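RNA 2'-o-ribose methyltransferase (Thermus thermophilus, PDB 1IPA) probably transfers a methyl group to the 2'-hydroxyl of ribose in RNA, through a catalytic domain built around a deep trefoil knot. Local coordinates at residues Ala34-Glu38 against Glu60-Val64; Glu48-Glu54 against Leu74-Ser80; Glu109-Ser113 against Ala142-Leu146. All blocks are in the same frame, centred on the assembly; numbering follows the deposited sequence.

In the fold
The first two interactions lie within the N-terminal domain, of eL30-like fold, and the third lies on the Rossmann-like catalytic domain. Interactions 1 and 2, whose centres lie about 13 Å apart, alternate along the chain: helix 34-42, strand 47-53, helix 59-66 and strand 75-79 follow in turn, with helix meeting helix and strand meeting strand. Both are partly buried, but interaction 1 is apolar in its middle with charged groups around it, whereas interaction 2 depends on backbone hydrogen bonds in the sheet. Interaction 3 is a surface contact about 37 Å from interaction 2, centre to centre. There a carboxylate gathers polar groups of the loop between the domains' sheets.

Interaction 1 of 3, residues Ala34-Glu38 against Glu60-Val64; sequences AREIE and EEQQV
Around Ala34 and Glu61, the two helical segments run roughly parallel, crossing at 27° with their axes 9.4 Å apart. They belong to helices 34-42 and 59-66, neighbours on one face of the mixed sheet in the eL30-like domain; Ile37 and Val64 both also touch Leu96 on strand 96-101. Small Ala34 suits the close approach, its CB lying 3.5 Å from Glu61 CG. Val64 fills the middle with both branches. Its CG2 rests 3.6 Å from Ala34 CB, and its CG1, anti to the backbone N (chi1 178°), reaches Ile37 CG2 at 4.0 Å. The same valine lies over Ala34 O, which accepts the helical bond from Glu38 N, so the methyls cover a carbonyl whose helical bond is already made. Glu61 stretches away so that OE1 accepts a hydrogen bond from the backbone N of Gly95. On the more exposed side, the Glu60 and Arg35 side chains cross at about a right angle, and the meeting is one of carboxylate against methylene: Glu60 OE2 lies 3.5 Å from Arg35 CD. The arginine's headgroup turns instead to its own helix, where Arg35 NE forms a salt bridge of 2.9 Å with Glu38 OE1.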
ATOM      1  N   ALA A  34      -2.734   4.176 -15.928  1.00 26.22           N
ATOM      2  CA  ALA A  34      -3.860   3.418 -16.458  1.00 27.13           C
ATOM      3  C   ALA A  34      -4.232   2.196 -15.625  1.00 29.25           C
ATOM      4  O   ALA A  34      -5.420   1.874 -15.475  1.00 29.32           O
ATOM      5  CB  ALA A  34      -3.567   2.996 -17.884  1.00 27.01           C
ATOM      6  N   ARG A  35      -3.235   1.499 -15.085  1.00 28.17           N
ATOM      7  CA  ARG A  35      -3.555   0.322 -14.284  1.00 29.10           C
ATOM      8  C   ARG A  35      -4.112   0.731 -12.920  1.00 26.91           C
ATOM      9  O   ARG A  35      -5.100   0.161 -12.457  1.00 26.94           O
ATOM     10  CB  ARG A  35      -2.335  -0.588 -14.101  1.00 29.97           C
ATOM     11  CG  ARG A  35      -2.732  -1.984 -13.626  1.00 35.47           C
ATOM     12  CD  ARG A  35      -3.659  -2.629 -14.645  1.00 36.54           C
ATOM     13  NE  ARG A  35      -4.679  -3.489 -14.056  1.00 39.70           N
ATOM     14  CZ  ARG A  35      -4.524  -4.782 -13.777  1.00 44.46           C
ATOM     15  NH1 ARG A  35      -3.372  -5.398 -14.028  1.00 45.18           N
ATOM     16  NH2 ARG A  35      -5.538  -5.468 -13.255  1.00 44.86           N
ATOM     17  N   GLU A  36      -3.480   1.714 -12.281  1.00 24.76           N
ATOM     18  CA  GLU A  36      -3.960   2.191 -10.988  1.00 25.27           C
ATOM     19  C   GLU A  36      -5.402   2.672 -11.140  1.00 24.67           C
ATOM     20  O   GLU A  36      -6.259   2.340 -10.335  1.00 24.81           O
ATOM     21  CB  GLU A  36      -3.093   3.340 -10.467  1.00 25.47           C
ATOM     22  CG  GLU A  36      -1.677   2.947 -10.073  1.00 29.14           C
ATOM     23  CD  GLU A  36      -0.856   2.449 -11.251  1.00 33.62           C
ATOM     24  OE1 GLU A  36      -1.142   2.857 -12.401  1.00 33.43           O
ATOM     25  OE2 GLU A  36       0.085   1.660 -11.026  1.00 34.66           O
ATOM     26  N   ILE A  37      -5.665   3.451 -12.185  1.00 25.12           N
ATOM     27  CA  ILE A  37      -7.011   3.956 -12.431  1.00 24.79           C
ATOM     28  C   ILE A  37      -7.994   2.798 -12.609  1.00 26.20           C
ATOM     29  O   ILE A  37      -9.107   2.828 -12.078  1.00 26.53           O
ATOM     30  CB  ILE A  37      -7.044   4.858 -13.686  1.00 23.58           C
ATOM     31  CG1 ILE A  37      -6.336   6.183 -13.390  1.00 20.67           C
ATOM     32  CG2 ILE A  37      -8.471   5.088 -14.129  1.00 23.93           C
ATOM     33  CD1 ILE A  37      -6.076   7.043 -14.607  1.00 16.12           C
ATOM     34  N   GLU A  38      -7.582   1.767 -13.338  1.00 27.16           N
ATOM     35  CA  GLU A  38      -8.461   0.626 -13.561  1.00 28.58           C
ATOM     36  C   GLU A  38      -8.792  -0.108 -12.272  1.00 28.52           C
ATOM     37  O   GLU A  38      -9.958  -0.396 -12.001  1.00 27.75           O
ATOM     38  CB  GLU A  38      -7.841  -0.352 -14.544  1.00 31.18           C
ATOM     39  CG  GLU A  38      -8.801  -1.440 -14.950  1.00 39.06           C
ATOM     40  CD  GLU A  38      -8.173  -2.422 -15.895  1.00 44.24           C
ATOM     41  OE1 GLU A  38      -7.156  -3.030 -15.500  1.00 47.21           O
ATOM     42  OE2 GLU A  38      -8.692  -2.583 -17.027  1.00 45.65           O
ATOM     43  N   GLU A  60      -2.438   0.384 -23.408  1.00 45.50           N
ATOM     44  CA  GLU A  60      -3.099   0.136 -22.136  1.00 45.47           C
ATOM     45  C   GLU A  60      -3.895   1.357 -21.696  1.00 43.66           C
ATOM     46  O   GLU A  60      -5.059   1.242 -21.321  1.00 41.84           O
ATOM     47  CB  GLU A  60      -2.075  -0.245 -21.066  1.00 46.94           C
ATOM     48  CG  GLU A  60      -2.667  -0.355 -19.671  1.00 50.28           C
ATOM     49  CD  GLU A  60      -1.750  -1.067 -18.692  1.00 52.52           C
ATOM     50  OE1 GLU A  60      -0.511  -0.925 -18.814  1.00 54.19           O
ATOM     51  OE2 GLU A  60      -2.275  -1.761 -17.792  1.00 52.29           O
ATOM     52  N   GLU A  61      -3.268   2.525 -21.749  1.00 42.39           N
ATOM     53  CA  GLU A  61      -3.947   3.754 -21.369  1.00 43.60           C
ATOM     54  C   GLU A  61      -5.151   3.993 -22.271  1.00 44.10           C
ATOM     55  O   GLU A  61      -6.131   4.616 -21.868  1.00 43.09           O
ATOM     56  CB  GLU A  61      -2.984   4.936 -21.464  1.00 42.17           C
ATOM     57  CG  GLU A  61      -2.038   5.031 -20.297  1.00 43.22           C
ATOM     58  CD  GLU A  61      -0.902   5.992 -20.552  1.00 42.79           C
ATOM     59  OE1 GLU A  61      -0.182   6.331 -19.595  1.00 42.90           O
ATOM     60  OE2 GLU A  61      -0.721   6.404 -21.713  1.00 45.18           O
ATOM     61  N   GLN A  62      -5.073   3.479 -23.493  1.00 46.99           N
ATOM     62  CA  GLN A  62      -6.149   3.637 -24.460  1.00 49.61           C
ATOM     63  C   GLN A  62      -7.363   2.768 -24.119  1.00 49.77           C
ATOM     64  O   GLN A  62      -8.506   3.214 -24.247  1.00 50.81           O
ATOM     65  CB  GLN A  62      -5.639   3.297 -25.866  1.00 51.74           C
ATOM     66  CG  GLN A  62      -6.495   3.859 -26.994  1.00 54.72           C
ATOM     67  CD  GLN A  62      -6.500   5.386 -27.024  1.00 57.94           C
ATOM     68  OE1 GLN A  62      -5.444   6.024 -27.128  1.00 58.61           O
ATOM     69  NE2 GLN A  62      -7.692   5.977 -26.938  1.00 57.06           N
ATOM     70  N   GLN A  63      -7.128   1.531 -23.688  1.00 49.29           N
ATOM     71  CA  GLN A  63      -8.242   0.659 -23.341  1.00 50.35           C
ATOM     72  C   GLN A  63      -8.878   1.071 -22.018  1.00 50.65           C
ATOM     73  O   GLN A  63     -10.061   0.821 -21.797  1.00 50.06           O
ATOM     74  CB  GLN A  63      -7.811  -0.817 -23.310  1.00 50.21           C
ATOM     75  CG  GLN A  63      -6.741  -1.206 -22.292  1.00 53.54           C
ATOM     76  CD  GLN A  63      -7.306  -1.571 -20.923  1.00 53.03           C
ATOM     77  OE1 GLN A  63      -8.422  -2.074 -20.808  1.00 53.35           O
ATOM     78  NE2 GLN A  63      -6.517  -1.343 -19.881  1.00 54.60           N
ATOM     79  N   VAL A  64      -8.101   1.701 -21.141  1.00 51.15           N
ATOM     80  CA  VAL A  64      -8.646   2.161 -19.868  1.00 52.70           C
ATOM     81  C   VAL A  64      -9.474   3.402 -20.169  1.00 53.38           C
ATOM     82  O   VAL A  64     -10.559   3.583 -19.622  1.00 52.13           O
ATOM     83  CB  VAL A  64      -7.547   2.545 -18.851  1.00 52.00           C
ATOM     84  CG1 VAL A  64      -8.191   3.071 -17.575  1.00 50.45           C
ATOM     85  CG2 VAL A  64      -6.689   1.342 -18.532  1.00 52.90           C
TER

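Interaction 2 of 3, residues Glu48-Glu54 against Leu74-Ser80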
ATOM      1  N   GLU A  48     -14.303  11.589 -11.371  1.00 38.04           N
ATOM      2  CA  GLU A  48     -15.029  12.786 -11.786  1.00 38.59           C
ATOM      3  C   GLU A  48     -14.492  13.325 -13.104  1.00 38.70           C
ATOM      4  O   GLU A  48     -15.247  13.842 -13.925  1.00 39.73           O
ATOM      5  CB  GLU A  48     -14.968  13.862 -10.711  1.00 37.54           C
ATOM      6  CG  GLU A  48     -15.586  13.415  -9.410  1.00 40.32           C
ATOM      7  CD  GLU A  48     -15.915  14.569  -8.495  1.00 40.13           C
ATOM      8  OE1 GLU A  48     -15.058  15.463  -8.348  1.00 38.02           O
ATOM      9  OE2 GLU A  48     -17.029  14.571  -7.924  1.00 41.37           O
ATOM     10  N   GLN A  49     -13.188  13.204 -13.307  1.00 37.87           N
ATOM     11  CA  GLN A  49     -12.599  13.656 -14.551  1.00 39.51           C
ATOM     12  C   GLN A  49     -11.280  12.969 -14.855  1.00 38.66           C
ATOM     13  O   GLN A  49     -10.607  12.468 -13.958  1.00 38.22           O
ATOM     14  CB  GLN A  49     -12.415  15.177 -14.553  1.00 39.92           C
ATOM     15  CG  GLN A  49     -11.442  15.724 -13.548  1.00 44.03           C
ATOM     16  CD  GLN A  49     -11.343  17.234 -13.641  1.00 48.51           C
ATOM     17  OE1 GLN A  49     -12.359  17.927 -13.658  1.00 50.49           O
ATOM     18  NE2 GLN A  49     -10.123  17.752 -13.702  1.00 50.00           N
ATOM     19  N   ALA A  50     -10.928  12.938 -16.135  1.00 37.72           N
ATOM     20  CA  ALA A  50      -9.692  12.316 -16.565  1.00 38.11           C
ATOM     21  C   ALA A  50      -8.886  13.262 -17.430  1.00 38.44           C
ATOM     22  O   ALA A  50      -9.423  13.908 -18.325  1.00 39.78           O
ATOM     23  CB  ALA A  50      -9.992  11.041 -17.338  1.00 36.96           C
ATOM     24  N   LEU A  51      -7.592  13.349 -17.154  1.00 38.68           N
ATOM     25  CA  LEU A  51      -6.712  14.191 -17.943  1.00 39.49           C
ATOM     26  C   LEU A  51      -5.996  13.266 -18.915  1.00 40.38           C
ATOM     27  O   LEU A  51      -5.695  12.119 -18.574  1.00 39.79           O
ATOM     28  CB  LEU A  51      -5.707  14.918 -17.047  1.00 38.54           C
ATOM     29  CG  LEU A  51      -6.222  16.200 -16.386  1.00 39.38           C
ATOM     30  CD1 LEU A  51      -7.437  15.915 -15.515  1.00 39.42           C
ATOM     31  CD2 LEU A  51      -5.103  16.808 -15.562  1.00 41.31           C
ATOM     32  N   VAL A  52      -5.735  13.765 -20.122  1.00 41.71           N
ATOM     33  CA  VAL A  52      -5.087  12.982 -21.169  1.00 41.33           C
ATOM     34  C   VAL A  52      -3.961  13.730 -21.878  1.00 41.80           C
ATOM     35  O   VAL A  52      -4.118  14.891 -22.237  1.00 42.80           O
ATOM     36  CB  VAL A  52      -6.118  12.570 -22.225  1.00 41.66           C
ATOM     37  CG1 VAL A  52      -5.459  11.725 -23.304  1.00 43.96           C
ATOM     38  CG2 VAL A  52      -7.261  11.823 -21.562  1.00 40.55           C
ATOM     39  N   TRP A  53      -2.833  13.051 -22.074  1.00 42.57           N
ATOM     40  CA  TRP A  53      -1.666  13.613 -22.763  1.00 43.15           C
ATOM     41  C   TRP A  53      -2.072  14.011 -24.183  1.00 43.05           C
ATOM     42  O   TRP A  53      -2.606  13.195 -24.943  1.00 42.01           O
ATOM     43  CB  TRP A  53      -0.554  12.555 -22.808  1.00 46.40           C
ATOM     44  CG  TRP A  53       0.673  12.840 -23.664  1.00 50.39           C
ATOM     45  CD1 TRP A  53       1.393  11.916 -24.390  1.00 52.17           C
ATOM     46  CD2 TRP A  53       1.370  14.087 -23.815  1.00 52.09           C
ATOM     47  NE1 TRP A  53       2.487  12.511 -24.975  1.00 52.64           N
ATOM     48  CE2 TRP A  53       2.499  13.839 -24.640  1.00 52.89           C
ATOM     49  CE3 TRP A  53       1.157  15.384 -23.336  1.00 52.70           C
ATOM     50  CZ2 TRP A  53       3.405  14.842 -24.989  1.00 53.50           C
ATOM     51  CZ3 TRP A  53       2.060  16.384 -23.686  1.00 54.45           C
ATOM     52  CH2 TRP A  53       3.169  16.106 -24.505  1.00 55.21           C
ATOM     53  N   GLU A  54      -1.827  15.269 -24.532  1.00 42.10           N
ATOM     54  CA  GLU A  54      -2.156  15.777 -25.857  1.00 42.62           C
ATOM     55  C   GLU A  54      -1.362  15.005 -26.912  1.00 42.75           C
ATOM     56  O   GLU A  54      -1.774  14.912 -28.069  1.00 42.20           O
ATOM     57  CB  GLU A  54      -1.834  17.270 -25.937  1.00 42.10           C
ATOM     58  CG  GLU A  54      -0.355  17.576 -25.905  1.00 44.54           C
ATOM     59  CD  GLU A  54      -0.062  19.051 -25.721  1.00 46.22           C
ATOM     60  OE1 GLU A  54      -0.977  19.870 -25.963  1.00 44.85           O
ATOM     61  OE2 GLU A  54       1.087  19.390 -25.346  1.00 47.48           O
ATOM     62  N   LEU A  74     -18.412  12.481 -16.660  1.00 56.93           N
ATOM     63  CA  LEU A  74     -16.925  12.384 -16.636  1.00 56.26           C
ATOM     64  C   LEU A  74     -16.308  13.374 -17.617  1.00 56.11           C
ATOM     65  O   LEU A  74     -16.272  13.126 -18.820  1.00 56.37           O
ATOM     66  CB  LEU A  74     -16.484  10.964 -17.001  1.00 55.59           C
ATOM     67  CG  LEU A  74     -14.988  10.676 -16.867  1.00 55.22           C
ATOM     68  CD1 LEU A  74     -14.592  10.736 -15.403  1.00 54.82           C
ATOM     69  CD2 LEU A  74     -14.667   9.313 -17.441  1.00 55.44           C
ATOM     70  N   ALA A  75     -15.825  14.496 -17.101  1.00 55.67           N
ATOM     71  CA  ALA A  75     -15.203  15.508 -17.945  1.00 55.95           C
ATOM     72  C   ALA A  75     -13.759  15.121 -18.257  1.00 55.98           C
ATOM     73  O   ALA A  75     -13.028  14.656 -17.385  1.00 55.79           O
ATOM     74  CB  ALA A  75     -15.247  16.871 -17.254  1.00 56.43           C
ATOM     75  N   LEU A  76     -13.356  15.312 -19.508  1.00 55.58           N
ATOM     76  CA  LEU A  76     -12.000  14.982 -19.928  1.00 55.08           C
ATOM     77  C   LEU A  76     -11.225  16.264 -20.216  1.00 53.70           C
ATOM     78  O   LEU A  76     -11.813  17.290 -20.555  1.00 53.90           O
ATOM     79  CB  LEU A  76     -12.043  14.102 -21.175  1.00 57.10           C
ATOM     80  CG  LEU A  76     -12.990  12.899 -21.053  1.00 60.45           C
ATOM     81  CD1 LEU A  76     -13.158  12.217 -22.404  1.00 60.77           C
ATOM     82  CD2 LEU A  76     -12.452  11.927 -20.010  1.00 61.32           C
ATOM     83  N   LEU A  77      -9.908  16.201 -20.064  1.00 51.52           N
ATOM     84  CA  LEU A  77      -9.042  17.345 -20.311  1.00 49.76           C
ATOM     85  C   LEU A  77      -7.827  16.936 -21.132  1.00 48.08           C
ATOM     86  O   LEU A  77      -7.029  16.104 -20.703  1.00 47.27           O
ATOM     87  CB  LEU A  77      -8.540  17.953 -18.994  1.00 51.39           C
ATOM     88  CG  LEU A  77      -9.365  18.922 -18.142  1.00 54.17           C
ATOM     89  CD1 LEU A  77      -9.727  20.143 -18.974  1.00 54.66           C
ATOM     90  CD2 LEU A  77     -10.615  18.233 -17.612  1.00 55.09           C
ATOM     91  N   GLU A  78      -7.691  17.508 -22.320  1.00 45.63           N
ATOM     92  CA  GLU A  78      -6.534  17.217 -23.144  1.00 43.75           C
ATOM     93  C   GLU A  78      -5.492  18.113 -22.489  1.00 41.37           C
ATOM     94  O   GLU A  78      -5.659  19.330 -22.427  1.00 39.45           O
ATOM     95  CB  GLU A  78      -6.797  17.622 -24.591  1.00 46.74           C
ATOM     96  CG  GLU A  78      -5.757  17.141 -25.582  1.00 49.29           C
ATOM     97  CD  GLU A  78      -6.262  17.202 -27.011  1.00 52.01           C
ATOM     98  OE1 GLU A  78      -6.672  18.301 -27.454  1.00 52.75           O
ATOM     99  OE2 GLU A  78      -6.253  16.148 -27.687  1.00 51.83           O
ATOM    100  N   VAL A  79      -4.420  17.505 -21.996  1.00 38.08           N
ATOM    101  CA  VAL A  79      -3.396  18.240 -21.273  1.00 36.77           C
ATOM    102  C   VAL A  79      -1.971  18.099 -21.812  1.00 36.58           C
ATOM    103  O   VAL A  79      -1.664  17.163 -22.546  1.00 36.45           O
ATOM    104  CB  VAL A  79      -3.454  17.803 -19.789  1.00 36.33           C
ATOM    105  CG1 VAL A  79      -2.166  18.113 -19.082  1.00 38.30           C
ATOM    106  CG2 VAL A  79      -4.620  18.495 -19.103  1.00 35.60           C
ATOM    107  N   SER A  80      -1.108  19.040 -21.434  1.00 36.09           N
ATOM    108  CA  SER A  80       0.287  19.034 -21.857  1.00 36.77           C
ATOM    109  C   SER A  80       1.153  18.245 -20.878  1.00 39.02           C
ATOM    110  O   SER A  80       0.732  17.938 -19.756  1.00 39.55           O
ATOM    111  CB  SER A  80       0.820  20.466 -21.967  1.00 36.53           C
ATOM    112  OG  SER A  80       1.148  21.003 -20.695  1.00 39.56           O
TER
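A beta-alpha-beta crossover brings Glu48-Glu54 beside Leu74-Ser80: strands 47-53 and 75-79 are parallel neighbours, joined through helix 59-66. Ala50 and Val52 each use both backbone polar atoms across the pair. Ala50 N bonds to Ala75 O, and Ala50 O receives Leu77 N at 2.9 Å; Val52 N then donates to Leu77 O, while Val52 O accepts Val79 N at 2.6 Å. Glu54 N continues the pattern to Val79 O. Leu51 and Leu77 share one face. Both have CG anti to the carbonyl carbon (chi1 -83° and -81°), which sets them side by side, pointing the same way, with Leu51 CG 3.9 Å from Leu77 CB. Val79 CG2 also meets Leu51 CG, and helix 81-87 covers this side through Leu84 and Leu87. On the other face Ala50 CB packs against Leu76 CD2 at 3.7 Å, and Tyr65 of helix 59-66 touches Val52 and Leu76. At the far end the Trp53 ring brings its edge to Ser80, with CZ3 3.5 Å from Ser80 C, just before helix 81-87, which Ser80 N-caps weakly through Val83 N while its OG also bonds to Thr4 O. Backbone bonds thus fix the register, while branched and aliphatic side chains suit a strand pair packed between helices.

Interaction 3 of 3, residues Glu109-Ser113 against Ala142-Leu146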
ATOM      1  N   GLU A 109     -15.913  -3.880  10.878  1.00 75.11           N
ATOM      2  CA  GLU A 109     -14.871  -4.486  11.689  1.00 72.24           C
ATOM      3  C   GLU A 109     -14.320  -5.734  11.024  1.00 68.43           C
ATOM      4  O   GLU A 109     -14.954  -6.314  10.143  1.00 68.25           O
ATOM      5  CB  GLU A 109     -15.414  -4.812  13.077  1.00 74.36           C
ATOM      6  CG  GLU A 109     -16.655  -5.663  13.065  1.00 78.31           C
ATOM      7  CD  GLU A 109     -17.306  -5.729  14.429  1.00 81.06           C
ATOM      8  OE1 GLU A 109     -16.589  -6.002  15.416  1.00 82.41           O
ATOM      9  OE2 GLU A 109     -18.533  -5.511  14.514  1.00 83.25           O
ATOM     10  N   TYR A 110     -13.134  -6.144  11.460  1.00 63.72           N
ATOM     11  CA  TYR A 110     -12.465  -7.298  10.885  1.00 59.05           C
ATOM     12  C   TYR A 110     -12.107  -8.391  11.882  1.00 59.16           C
ATOM     13  O   TYR A 110     -11.600  -8.118  12.969  1.00 59.12           O
ATOM     14  CB  TYR A 110     -11.200  -6.821  10.169  1.00 54.14           C
ATOM     15  CG  TYR A 110     -10.253  -7.912   9.720  1.00 48.69           C
ATOM     16  CD1 TYR A 110     -10.653  -8.882   8.802  1.00 46.10           C
ATOM     17  CD2 TYR A 110      -8.945  -7.958  10.199  1.00 45.38           C
ATOM     18  CE1 TYR A 110      -9.770  -9.868   8.373  1.00 44.56           C
ATOM     19  CE2 TYR A 110      -8.058  -8.935   9.781  1.00 42.61           C
ATOM     20  CZ  TYR A 110      -8.472  -9.887   8.869  1.00 43.36           C
ATOM     21  OH  TYR A 110      -7.592 -10.859   8.463  1.00 39.56           O
ATOM     22  N   ARG A 111     -12.392  -9.632  11.494  1.00 59.26           N
ATOM     23  CA  ARG A 111     -12.071 -10.809  12.296  1.00 59.68           C
ATOM     24  C   ARG A 111     -11.397 -11.817  11.374  1.00 57.06           C
ATOM     25  O   ARG A 111     -11.967 -12.243  10.366  1.00 57.20           O
ATOM     26  CB  ARG A 111     -13.324 -11.428  12.940  1.00 62.64           C
ATOM     27  CG  ARG A 111     -14.638 -11.175  12.217  1.00 68.38           C
ATOM     28  CD  ARG A 111     -14.767 -11.930  10.899  1.00 73.72           C
ATOM     29  NE  ARG A 111     -15.950 -11.487  10.163  1.00 77.60           N
ATOM     30  CZ  ARG A 111     -16.088 -10.274   9.633  1.00 79.49           C
ATOM     31  NH1 ARG A 111     -15.112  -9.380   9.747  1.00 80.41           N
ATOM     32  NH2 ARG A 111     -17.212  -9.943   9.006  1.00 80.34           N
ATOM     33  N   PRO A 112     -10.162 -12.207  11.711  1.00 54.27           N
ATOM     34  CA  PRO A 112      -9.394 -13.166  10.914  1.00 52.22           C
ATOM     35  C   PRO A 112     -10.116 -14.474  10.611  1.00 50.55           C
ATOM     36  O   PRO A 112     -10.709 -15.088  11.495  1.00 50.78           O
ATOM     37  CB  PRO A 112      -8.133 -13.379  11.753  1.00 52.31           C
ATOM     38  CG  PRO A 112      -8.607 -13.116  13.154  1.00 53.65           C
ATOM     39  CD  PRO A 112      -9.475 -11.904  12.978  1.00 53.41           C
ATOM     40  N   SER A 113     -10.061 -14.897   9.354  1.00 48.16           N
ATOM     41  CA  SER A 113     -10.689 -16.142   8.950  1.00 47.07           C
ATOM     42  C   SER A 113      -9.699 -17.282   9.216  1.00 47.11           C
ATOM     43  O   SER A 113      -8.517 -17.040   9.437  1.00 46.38           O
ATOM     44  CB  SER A 113     -11.053 -16.089   7.465  1.00 46.70           C
ATOM     45  OG  SER A 113      -9.895 -16.088   6.654  1.00 46.37           O
ATOM     46  N   ALA A 142      -1.755 -12.150   1.429  1.00 28.06           N
ATOM     47  CA  ALA A 142      -2.135 -11.792   2.781  1.00 28.60           C
ATOM     48  C   ALA A 142      -3.602 -11.378   2.810  1.00 29.67           C
ATOM     49  O   ALA A 142      -4.129 -10.836   1.835  1.00 31.01           O
ATOM     50  CB  ALA A 142      -1.273 -10.662   3.276  1.00 27.96           C
ATOM     51  N   GLU A 143      -4.253 -11.636   3.934  1.00 27.97           N
ATOM     52  CA  GLU A 143      -5.652 -11.275   4.105  1.00 27.56           C
ATOM     53  C   GLU A 143      -5.757  -9.830   4.589  1.00 27.27           C
ATOM     54  O   GLU A 143      -6.749  -9.145   4.346  1.00 28.19           O
ATOM     55  CB  GLU A 143      -6.306 -12.212   5.122  1.00 28.72           C
ATOM     56  CG  GLU A 143      -7.815 -12.103   5.180  1.00 30.07           C
ATOM     57  CD  GLU A 143      -8.419 -13.058   6.179  1.00 31.69           C
ATOM     58  OE1 GLU A 143      -8.339 -14.280   5.956  1.00 34.31           O
ATOM     59  OE2 GLU A 143      -8.968 -12.592   7.195  1.00 34.43           O
ATOM     60  N   ALA A 144      -4.726  -9.359   5.272  1.00 26.70           N
ATOM     61  CA  ALA A 144      -4.747  -7.999   5.770  1.00 27.82           C
ATOM     62  C   ALA A 144      -3.377  -7.533   6.198  1.00 27.45           C
ATOM     63  O   ALA A 144      -2.501  -8.338   6.512  1.00 29.48           O
ATOM     64  CB  ALA A 144      -5.710  -7.893   6.954  1.00 27.55           C
ATOM     65  N   VAL A 145      -3.202  -6.220   6.208  1.00 27.65           N
ATOM     66  CA  VAL A 145      -1.952  -5.624   6.648  1.00 28.12           C
ATOM     67  C   VAL A 145      -2.310  -4.700   7.783  1.00 29.18           C
ATOM     68  O   VAL A 145      -3.056  -3.740   7.601  1.00 32.05           O
ATOM     69  CB  VAL A 145      -1.272  -4.792   5.550  1.00 24.66           C
ATOM     70  CG1 VAL A 145      -0.050  -4.087   6.125  1.00 23.87           C
ATOM     71  CG2 VAL A 145      -0.867  -5.688   4.400  1.00 24.07           C
ATOM     72  N   LEU A 146      -1.805  -4.998   8.967  1.00 29.53           N
ATOM     73  CA  LEU A 146      -2.097  -4.151  10.097  1.00 31.91           C
ATOM     74  C   LEU A 146      -0.883  -3.282  10.318  1.00 33.42           C
ATOM     75  O   LEU A 146       0.206  -3.777  10.608  1.00 34.94           O
ATOM     76  CB  LEU A 146      -2.398  -4.991  11.343  1.00 31.50           C
ATOM     77  CG  LEU A 146      -3.482  -6.047  11.142  1.00 31.50           C
ATOM     78  CD1 LEU A 146      -3.762  -6.741  12.463  1.00 31.75           C
ATOM     79  CD2 LEU A 146      -4.747  -5.390  10.593  1.00 32.72           C
TER
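Glu143 reaches across to Tyr110 and Ser113 with a fully extended side chain, its CG anti to the backbone N (chi1 -169°). CB already comes within 3.8 Å of Tyr110 OH, and CG passes the same hydroxyl at 3.5 Å. Beyond them CD places the two carboxylate oxygens between the loop's donors. OE2 accepts the phenol hydrogen bond, 2.6 Å from Tyr110 OH; it lies at the ring edge, in the ring plane, while the hydroxyl meets the carboxylate from 44° out of the carboxylate's own plane. The ring and carboxylate planes stand 82° apart, close to perpendicular. The contact joins the loop between the two domains to the Rossmann-like parallel sheet of the methyltransferase domain: Glu143 comes just before strand 144-148, which lies between strands 117-122 and 171-174. A glutamate suits this place at the start of the strand because its long chain spans the gap and its two oxygens can serve several donors. OE2 also takes a weak but nearly straight bond from Ser113 N at 3.3 Å. OE1 faces Ser113 OG at 2.5 Å, a hydrogen bond whose exact length is doubtful, being so short. The phenol bond to OE2, helped by the weaker one from Ser113 N, would favour the ionised carboxylate and limit its rotation. Tyr110 suits its place by being apolar below the hydroxyl: its side chain touches Ile118 of strand 117-122, and its CE2 lies 3.8 Å from Ala144 CB.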